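Local coordinates for protein aspartokinase (PDB 3L76) that probably catalyses the ATP-dependent phosphorylation of aspartate to 4-phospho-L-aspartate and binds lysine and threonine in pockets formed by its ACT domains, at residues I358-A363 / A373-T378; A460-A465 / K514-A519; A469-D474 / S502-A507. All coordinates share one frame; numbering follows the deposited sequence.

In the fold
All three contacts lie in the ACT region. Contact 1 is core: strand 348-361 meets helix 371-381 through entirely buried aliphatic side chains and a methionine. Contacts 2 and 3 belong to the ACT domain around 446-516 and are only partly buried. Contact 2 pairs helix 458-468 with the loop after helix 499-512 through a tryptophan, whereas contact 3 sets the loop after helix 458-468 against helix 499-512 through an isoleucine, two alanines and a glutamine, with a bound lysine held by S472 and V473 farther along the loop. Helices 371-381 and 458-468 touch at A373 and F463, linking contact 1 to contact 2, and F463 also packs on V473 of contact 3.

Contact 1 of 3, residues I358-A363 / A373-T378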
loop_
_atom_site.group_PDB
_atom_site.type_symbol
_atom_site.label_atom_id
_atom_site.label_comp_id
_atom_site.label_asym_id
_atom_site.label_seq_id
_atom_site.Cartn_x
_atom_site.Cartn_y
_atom_site.Cartn_z
ATOM N N ILE A 358 5.331 42.694 19.741
ATOM C CA ILE A 358 5.728 41.788 18.667
ATOM C C ILE A 358 5.120 40.425 18.916
ATOM O O ILE A 358 4.841 40.061 20.056
ATOM C CB ILE A 358 7.249 41.653 18.516
ATOM C CG1 ILE A 358 7.858 41.117 19.807
ATOM C CG2 ILE A 358 7.865 42.985 18.159
ATOM C CD1 ILE A 358 9.358 41.102 19.781
ATOM N N ALA A 359 4.900 39.676 17.843
ATOM C CA ALA A 359 4.332 38.338 17.975
ATOM C C ALA A 359 4.821 37.396 16.900
ATOM O O ALA A 359 5.225 37.815 15.800
ATOM C CB ALA A 359 2.833 38.413 17.940
ATOM N N ILE A 360 4.781 36.114 17.223
ATOM C CA ILE A 360 4.857 35.083 16.199
ATOM C C ILE A 360 3.493 34.433 16.166
ATOM O O ILE A 360 2.843 34.262 17.197
ATOM C CB ILE A 360 5.957 34.063 16.483
ATOM C CG1 ILE A 360 5.681 33.333 17.813
ATOM C CG2 ILE A 360 7.315 34.757 16.476
ATOM C CD1 ILE A 360 6.716 32.266 18.142
ATOM N N ALA A 361 3.037 34.098 14.969
ATOM C CA ALA A 361 1.701 33.555 14.810
ATOM C C ALA A 361 1.781 32.331 13.916
ATOM O O ALA A 361 2.583 32.294 12.987
ATOM C CB ALA A 361 0.799 34.608 14.216
ATOM N N GLY A 362 0.963 31.327 14.196
ATOM C CA GLY A 362 1.018 30.100 13.424
ATOM C C GLY A 362 0.263 28.923 13.986
ATOM O O GLY A 362 0.410 28.573 15.168
ATOM N N ALA A 363 -0.547 28.310 13.122
ATOM C CA ALA A 363 -1.290 27.108 13.473
ATOM C C ALA A 363 -0.369 25.961 13.915
ATOM O O ALA A 363 -0.714 25.168 14.787
ATOM C CB ALA A 363 -2.150 26.688 12.319
ATOM N N ALA A 373 9.856 28.887 23.068
ATOM C CA ALA A 373 11.238 28.889 23.527
ATOM C C ALA A 373 12.170 29.476 22.474
ATOM O O ALA A 373 13.100 30.230 22.781
ATOM C CB ALA A 373 11.662 27.485 23.885
ATOM N N LYS A 374 11.923 29.122 21.220
ATOM C CA LYS A 374 12.742 29.632 20.136
ATOM C C LYS A 374 12.511 31.127 19.907
ATOM O O LYS A 374 13.434 31.861 19.584
ATOM C CB LYS A 374 12.491 28.842 18.857
ATOM C CG LYS A 374 13.323 29.329 17.691
ATOM C CD LYS A 374 13.016 28.530 16.453
ATOM C CE LYS A 374 13.793 29.043 15.247
ATOM N NZ LYS A 374 13.136 28.588 13.990
ATOM N N MET A 375 11.278 31.581 20.080
ATOM C CA MET A 375 11.030 33.018 20.064
ATOM C C MET A 375 11.889 33.738 21.103
ATOM O O MET A 375 12.638 34.661 20.776
ATOM C CB MET A 375 9.566 33.325 20.319
ATOM C CG MET A 375 9.248 34.796 20.171
ATOM S SD MET A 375 7.569 35.175 20.680
ATOM C CE MET A 375 7.485 36.869 20.136
ATOM N N PHE A 376 11.788 33.296 22.351
ATOM C CA PHE A 376 12.553 33.888 23.464
ATOM C C PHE A 376 14.062 33.847 23.257
ATOM O O PHE A 376 14.756 34.814 23.559
ATOM C CB PHE A 376 12.183 33.222 24.801
ATOM C CG PHE A 376 10.686 33.188 25.078
ATOM C CD1 PHE A 376 9.820 34.099 24.464
ATOM C CD2 PHE A 376 10.149 32.247 25.943
ATOM C CE1 PHE A 376 8.445 34.070 24.721
ATOM C CE2 PHE A 376 8.776 32.199 26.210
ATOM C CZ PHE A 376 7.921 33.104 25.608
ATOM N N LYS A 377 14.573 32.738 22.731
ATOM C CA LYS A 377 16.006 32.623 22.447
ATOM C C LYS A 377 16.441 33.622 21.370
ATOM O O LYS A 377 17.458 34.296 21.511
ATOM C CB LYS A 377 16.363 31.200 22.013
ATOM C CG LYS A 377 17.818 31.017 21.583
ATOM C CD LYS A 377 18.011 29.742 20.743
ATOM C CE LYS A 377 19.403 29.670 20.105
ATOM N NZ LYS A 377 20.500 29.632 21.118
ATOM N N THR A 378 15.660 33.717 20.296
ATOM C CA THR A 378 15.956 34.644 19.213
ATOM C C THR A 378 16.097 36.073 19.715
ATOM O O THR A 378 17.048 36.759 19.360
ATOM C CB THR A 378 14.879 34.596 18.127
ATOM O OG1 THR A 378 14.713 33.247 17.695
ATOM C CG2 THR A 378 15.288 35.443 16.940
#
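M375 lies alongside I360, the two side chains running past each other in opposite directions. The tight part is here: I360 CD1 sits 3.7 Å from M375 CB, and I360 CG1 is 3.9 Å from M375 SD. With CG anti to the backbone N (chi1 -174°) and the rest of the chain extended, the methionine reaches across to the strand, where CE comes 4.1 Å from A359 CA. I358 meets the same methyl more loosely, its CG1 4.3 Å from M375 CE. V396 and C398 of strand 395-401 and L412 of helix 405-415 add to the apolar surroundings of M375. Shortening M375 to an alanine would probably open a gap over I360 and leave I358 without its partner on the helix.

K377 lies on the solvent side. K374 is tied down by A415 O and the F416 ring, and T378 packs against helix 405-415 with OG1 hydrogen-bonded to K374 O at 2.7 Å. The N-to-C directions of strand 358-361 and helix 373-378 are 144° apart, and the connection carries M365, R368 and other residues of a lysine pocket. Strand, connection and helix form the first β-α unit of the βαββαβ ACT fold.

Contact 2 of 3, residues A460-A465 / K514-A519; sequences AQLFTA and KDWLDA
W516 extends its six-membered ring from the loop after helix 499-512 to meet Q461 and L462, neighbours on helix 458-468. At the start of the helical segment, A460 contributes its carbonyl to the helix itself: A460 O accepts both T464 N, at 2.8 Å, and T464 OG1, at 2.7 Å. The two donors arrive from opposite faces of the carbonyl plane, the hydroxyl standing 43° out of it.

Q461 makes the polar part of the contact. Its chain runs outward, extended beyond CG, and brings NE2 to 3.6 Å from W516 CZ2. Amide and indole planes are 36° apart and the approach is oblique, so the pair is a van der Waals contact without a hydrogen bond.

L462 supplies the apolar part, it and W516 approaching from opposite directions. Its two methyls share the same ring carbon: L462 CD1 lies in the ring plane at the edge, 3.8 Å from W516 CH2, while L462 CD2 comes in obliquely. On the other side, W516 CG is anti to its own carbonyl carbon (chi1 -70°), which sends the ring toward the helix. Behind it the chain reverses in a type II turn closed by A519 N to W516 O at 3.0 Å. W516 and the two following residues also touch a crystal neighbour, so the lattice may influence this turn.

This is plain packing at the margin of the 446-516 ACT domain, joining its first helix to the loop before strand 520-533. Strand 437-453 underlies the meeting point, with V452 touching both L462 and W516 and P453 adding to the indole's surroundings. L509 of helix 499-512 also packs on L462. Farther along, A465 meets I508 and L512, F463 stacks edge-to-face with F495, and the flank formed by A460, F463 and T464 rests on A373 and F376 of helix 371-381.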
loop_
_atom_site.group_PDB
_atom_site.type_symbol
_atom_site.label_atom_id
_atom_site.label_comp_id
_atom_site.label_asym_id
_atom_site.label_seq_id
_atom_site.Cartn_x
_atom_site.Cartn_y
_atom_site.Cartn_z
ATOM N N ALA A 460 14.034 32.288 27.839
ATOM C CA ALA A 460 14.612 31.375 26.864
ATOM C C ALA A 460 15.119 30.117 27.544
ATOM O O ALA A 460 14.793 29.002 27.134
ATOM C CB ALA A 460 15.752 32.051 26.081
ATOM N N GLN A 461 15.910 30.294 28.593
ATOM C CA GLN A 461 16.542 29.145 29.231
ATOM C C GLN A 461 15.556 28.238 29.977
ATOM O O GLN A 461 15.740 27.025 30.021
ATOM C CB GLN A 461 17.757 29.567 30.079
ATOM C CG GLN A 461 17.582 29.533 31.582
ATOM C CD GLN A 461 18.816 30.058 32.294
ATOM O OE1 GLN A 461 19.643 30.748 31.692
ATOM N NE2 GLN A 461 18.949 29.734 33.574
ATOM N N LEU A 462 14.490 28.821 30.508
ATOM C CA LEU A 462 13.490 28.043 31.219
ATOM C C LEU A 462 12.641 27.247 30.247
ATOM O O LEU A 462 12.369 26.067 30.456
ATOM C CB LEU A 462 12.601 28.960 32.054
ATOM C CG LEU A 462 13.308 29.685 33.200
ATOM C CD1 LEU A 462 12.512 30.884 33.627
ATOM C CD2 LEU A 462 13.572 28.744 34.374
ATOM N N PHE A 463 12.223 27.896 29.172
ATOM C CA PHE A 463 11.357 27.235 28.214
ATOM C C PHE A 463 12.104 26.338 27.244
ATOM O O PHE A 463 11.525 25.366 26.754
ATOM C CB PHE A 463 10.420 28.224 27.526
ATOM C CG PHE A 463 9.393 28.754 28.439
ATOM C CD1 PHE A 463 8.294 27.993 28.758
ATOM C CD2 PHE A 463 9.553 29.981 29.044
ATOM C CE1 PHE A 463 7.352 28.460 29.645
ATOM C CE2 PHE A 463 8.619 30.439 29.936
ATOM C CZ PHE A 463 7.522 29.675 30.242
ATOM N N THR A 464 13.388 26.621 27.010
ATOM C CA THR A 464 14.207 25.712 26.203
ATOM C C THR A 464 14.346 24.375 26.914
ATOM O O THR A 464 14.263 23.319 26.289
ATOM C CB THR A 464 15.607 26.270 25.921
ATOM O OG1 THR A 464 15.507 27.378 25.033
ATOM C CG2 THR A 464 16.497 25.214 25.270
ATOM N N ALA A 465 14.546 24.440 28.226
ATOM C CA ALA A 465 14.683 23.258 29.063
ATOM C C ALA A 465 13.471 22.340 28.977
ATOM O O ALA A 465 13.610 21.135 28.791
ATOM C CB ALA A 465 14.943 23.664 30.500
ATOM N N LYS A 514 18.144 27.361 41.217
ATOM C CA LYS A 514 18.752 27.086 42.523
ATOM C C LYS A 514 19.620 28.227 43.078
ATOM O O LYS A 514 19.843 28.306 44.292
ATOM C CB LYS A 514 19.523 25.760 42.505
ATOM N N ASP A 515 20.101 29.105 42.198
ATOM C CA ASP A 515 20.790 30.317 42.642
ATOM C C ASP A 515 20.199 31.602 42.065
ATOM O O ASP A 515 20.928 32.513 41.682
ATOM C CB ASP A 515 22.297 30.255 42.367
ATOM C CG ASP A 515 22.700 29.034 41.584
ATOM O OD1 ASP A 515 22.535 29.038 40.346
ATOM O OD2 ASP A 515 23.196 28.074 42.207
ATOM N N TRP A 516 18.873 31.657 41.987
ATOM C CA TRP A 516 18.177 32.913 41.767
ATOM C C TRP A 516 17.609 33.341 43.119
ATOM O O TRP A 516 16.844 32.602 43.724
ATOM C CB TRP A 516 17.041 32.747 40.756
ATOM C CG TRP A 516 17.481 32.520 39.351
ATOM C CD1 TRP A 516 18.755 32.579 38.871
ATOM C CD2 TRP A 516 16.644 32.215 38.234
ATOM N NE1 TRP A 516 18.768 32.317 37.522
ATOM C CE2 TRP A 516 17.485 32.088 37.105
ATOM C CE3 TRP A 516 15.270 32.033 38.074
ATOM C CZ2 TRP A 516 16.993 31.788 35.835
ATOM C CZ3 TRP A 516 14.781 31.722 36.807
ATOM C CH2 TRP A 516 15.642 31.604 35.708
ATOM N N LEU A 517 17.992 34.520 43.598
ATOM C CA LEU A 517 17.483 35.016 44.879
ATOM C C LEU A 517 15.957 34.912 44.966
ATOM O O LEU A 517 15.248 35.488 44.149
ATOM C CB LEU A 517 17.902 36.471 45.087
ATOM C CG LEU A 517 17.891 37.109 46.491
ATOM C CD1 LEU A 517 17.547 38.611 46.490
ATOM C CD2 LEU A 517 17.197 36.329 47.641
ATOM N N ASP A 518 15.464 34.167 45.951
ATOM C CA ASP A 518 14.022 34.053 46.196
ATOM C C ASP A 518 13.203 33.436 45.062
ATOM O O ASP A 518 11.979 33.546 45.059
ATOM C CB ASP A 518 13.421 35.416 46.546
ATOM C CG ASP A 518 13.868 35.928 47.895
ATOM O OD1 ASP A 518 13.858 37.162 48.081
ATOM O OD2 ASP A 518 14.226 35.104 48.762
ATOM N N ALA A 519 13.856 32.803 44.094
ATOM C CA ALA A 519 13.119 32.120 43.047
ATOM C C ALA A 519 12.381 30.928 43.647
ATOM O O ALA A 519 12.726 30.449 44.713
ATOM C CB ALA A 519 14.050 31.684 41.928
#

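Contact 3 of 3, residues A469-D474 / S502-A507. With LYS (lysine), chain F.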
loop_
_atom_site.group_PDB
_atom_site.type_symbol
_atom_site.label_atom_id
_atom_site.label_comp_id
_atom_site.label_asym_id
_atom_site.label_seq_id
_atom_site.Cartn_x
_atom_site.Cartn_y
_atom_site.Cartn_z
ATOM N N ALA A 469 12.744 18.435 26.608
ATOM C CA ALA A 469 12.143 17.245 27.195
ATOM C C ALA A 469 10.812 16.925 26.518
ATOM O O ALA A 469 10.039 16.105 26.997
ATOM C CB ALA A 469 11.939 17.435 28.720
ATOM N N ASN A 470 10.533 17.604 25.419
ATOM C CA ASN A 470 9.348 17.308 24.629
ATOM C C ASN A 470 8.039 17.703 25.296
ATOM O O ASN A 470 6.964 17.275 24.879
ATOM C CB ASN A 470 9.316 15.829 24.258
ATOM C CG ASN A 470 9.145 15.607 22.781
ATOM O OD1 ASN A 470 8.455 16.368 22.104
ATOM N ND2 ASN A 470 9.776 14.560 22.264
ATOM N N ILE A 471 8.122 18.522 26.333
ATOM C CA ILE A 471 6.914 19.049 26.934
ATOM C C ILE A 471 6.428 20.286 26.176
ATOM O O ILE A 471 7.144 21.271 26.032
ATOM C CB ILE A 471 7.124 19.407 28.406
ATOM C CG1 ILE A 471 7.549 18.166 29.197
ATOM C CG2 ILE A 471 5.856 20.041 28.976
ATOM C CD1 ILE A 471 8.054 18.475 30.599
ATOM N N SER A 472 5.203 20.216 25.684
ATOM C CA SER A 472 4.593 21.328 24.983
ATOM C C SER A 472 3.872 22.200 25.994
ATOM O O SER A 472 3.222 21.692 26.904
ATOM C CB SER A 472 3.603 20.815 23.927
ATOM O OG SER A 472 2.745 21.850 23.474
ATOM N N VAL A 473 3.977 23.514 25.822
ATOM C CA VAL A 473 3.361 24.457 26.745
ATOM C C VAL A 473 2.127 25.109 26.124
ATOM O O VAL A 473 2.141 25.480 24.957
ATOM C CB VAL A 473 4.362 25.572 27.102
ATOM C CG1 VAL A 473 3.751 26.672 27.959
ATOM C CG2 VAL A 473 5.709 25.030 27.584
ATOM N N ASP A 474 1.074 25.275 26.918
ATOM C CA ASP A 474 -0.200 25.784 26.417
ATOM C C ASP A 474 -0.363 27.292 26.585
ATOM O O ASP A 474 -0.937 27.956 25.724
ATOM C CB ASP A 474 -1.364 25.077 27.105
ATOM C CG ASP A 474 -2.722 25.598 26.651
ATOM O OD1 ASP A 474 -3.014 25.553 25.439
ATOM O OD2 ASP A 474 -3.508 26.039 27.511
ATOM N N SER A 502 3.081 17.953 34.464
ATOM C CA SER A 502 3.255 18.733 35.693
ATOM C C SER A 502 4.553 18.434 36.430
ATOM O O SER A 502 5.427 19.289 36.565
ATOM C CB SER A 502 2.094 18.447 36.643
ATOM O OG SER A 502 1.504 19.642 37.094
ATOM N N SER A 503 4.654 17.205 36.919
ATOM C CA SER A 503 5.783 16.778 37.722
ATOM C C SER A 503 7.112 16.900 37.000
ATOM O O SER A 503 8.047 17.484 37.532
ATOM C CB SER A 503 5.574 15.342 38.198
ATOM O OG SER A 503 4.444 15.269 39.047
ATOM N N GLN A 504 7.210 16.342 35.797
ATOM C CA GLN A 504 8.460 16.421 35.056
ATOM C C GLN A 504 8.867 17.874 34.810
ATOM O O GLN A 504 10.038 18.225 34.912
ATOM C CB GLN A 504 8.375 15.655 33.747
ATOM C CG GLN A 504 9.732 15.430 33.088
ATOM C CD GLN A 504 9.620 14.955 31.643
ATOM O OE1 GLN A 504 8.522 14.738 31.126
ATOM N NE2 GLN A 504 10.758 14.804 30.987
ATOM N N ALA A 505 7.893 18.723 34.505
ATOM C CA ALA A 505 8.168 20.140 34.323
ATOM C C ALA A 505 8.796 20.761 35.570
ATOM O O ALA A 505 9.839 21.409 35.497
ATOM C CB ALA A 505 6.904 20.877 33.935
ATOM N N GLU A 506 8.152 20.569 36.714
ATOM C CA GLU A 506 8.678 21.080 37.976
ATOM C C GLU A 506 10.090 20.558 38.213
ATOM O O GLU A 506 11.005 21.299 38.569
ATOM C CB GLU A 506 7.762 20.668 39.120
ATOM C CG GLU A 506 8.264 21.046 40.487
ATOM C CD GLU A 506 7.295 20.653 41.594
ATOM O OE1 GLU A 506 7.171 21.422 42.570
ATOM O OE2 GLU A 506 6.660 19.581 41.490
ATOM N N ALA A 507 10.259 19.269 37.976
ATOM C CA ALA A 507 11.530 18.596 38.165
ATOM C C ALA A 507 12.633 19.139 37.270
ATOM O O ALA A 507 13.798 19.141 37.656
ATOM C CB ALA A 507 11.362 17.106 37.950
HETATM N N LYS F . 2.741 24.756 22.428
HETATM C CA LYS F . 3.778 25.761 22.157
HETATM C C LYS F . 5.105 25.470 22.843
HETATM O O LYS F . 5.142 24.681 23.816
HETATM C CB LYS F . 3.280 27.168 22.530
HETATM C CG LYS F . 2.107 27.651 21.680
HETATM C CD LYS F . 1.361 28.817 22.310
HETATM C CE LYS F . 0.322 28.333 23.302
HETATM N NZ LYS F . -1.066 28.729 22.918
HETATM O OXT LYS F . 6.147 26.028 22.412
#
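I471 pushes its CD1 against helix 499-512, 3.8 Å from Q504 OE1 and 4.3 Å from A505 CB. It stands just beyond a Schellman motif that ends helix 458-468 in this ACT domain, with N470 in the positive-phi C-prime position. A469, two residues before I471, completes the first shell: its CB is 3.7 Å from Q504 NE2. The Q504 amide thus spans the two residues, its carbonyl oxygen by the isoleucine and its nitrogen by the alanine, touching both without a hydrogen bond to either. The reach comes from Q504 CG standing anti to the backbone N (chi1 -167°) and from an extended chain beyond it.

Around this first shell, D501 and I508 of the same helix also touch I471, and I508 packs on A469 too. A505 touches I447 of strand 437-453, so the helix is backed by the β-sheet while Q504 faces the more exposed margin. Helix termination sets the loop: the Schellman bonds given by N470 N and I471 N close the helix, and the chain then leads I471 toward helix 499-512.

Beyond I471 the chain turns to the bound lysine. P369 packs on N470 and S472, and D474 is held by a salt bridge from its OD2 to K529 NZ. A372 N and S392 O bind the same ligand from the 358-416 ACT range, so the pocket spans two ACT domains. The α-amino nitrogen of the lysine, N, donates to S472 OG at 3.1 Å and to V473 O at 2.7 Å. One carboxylate oxygen of the ligand, O, accepts V473 N at 2.6 Å with a nearly straight N-H···O angle of 169°.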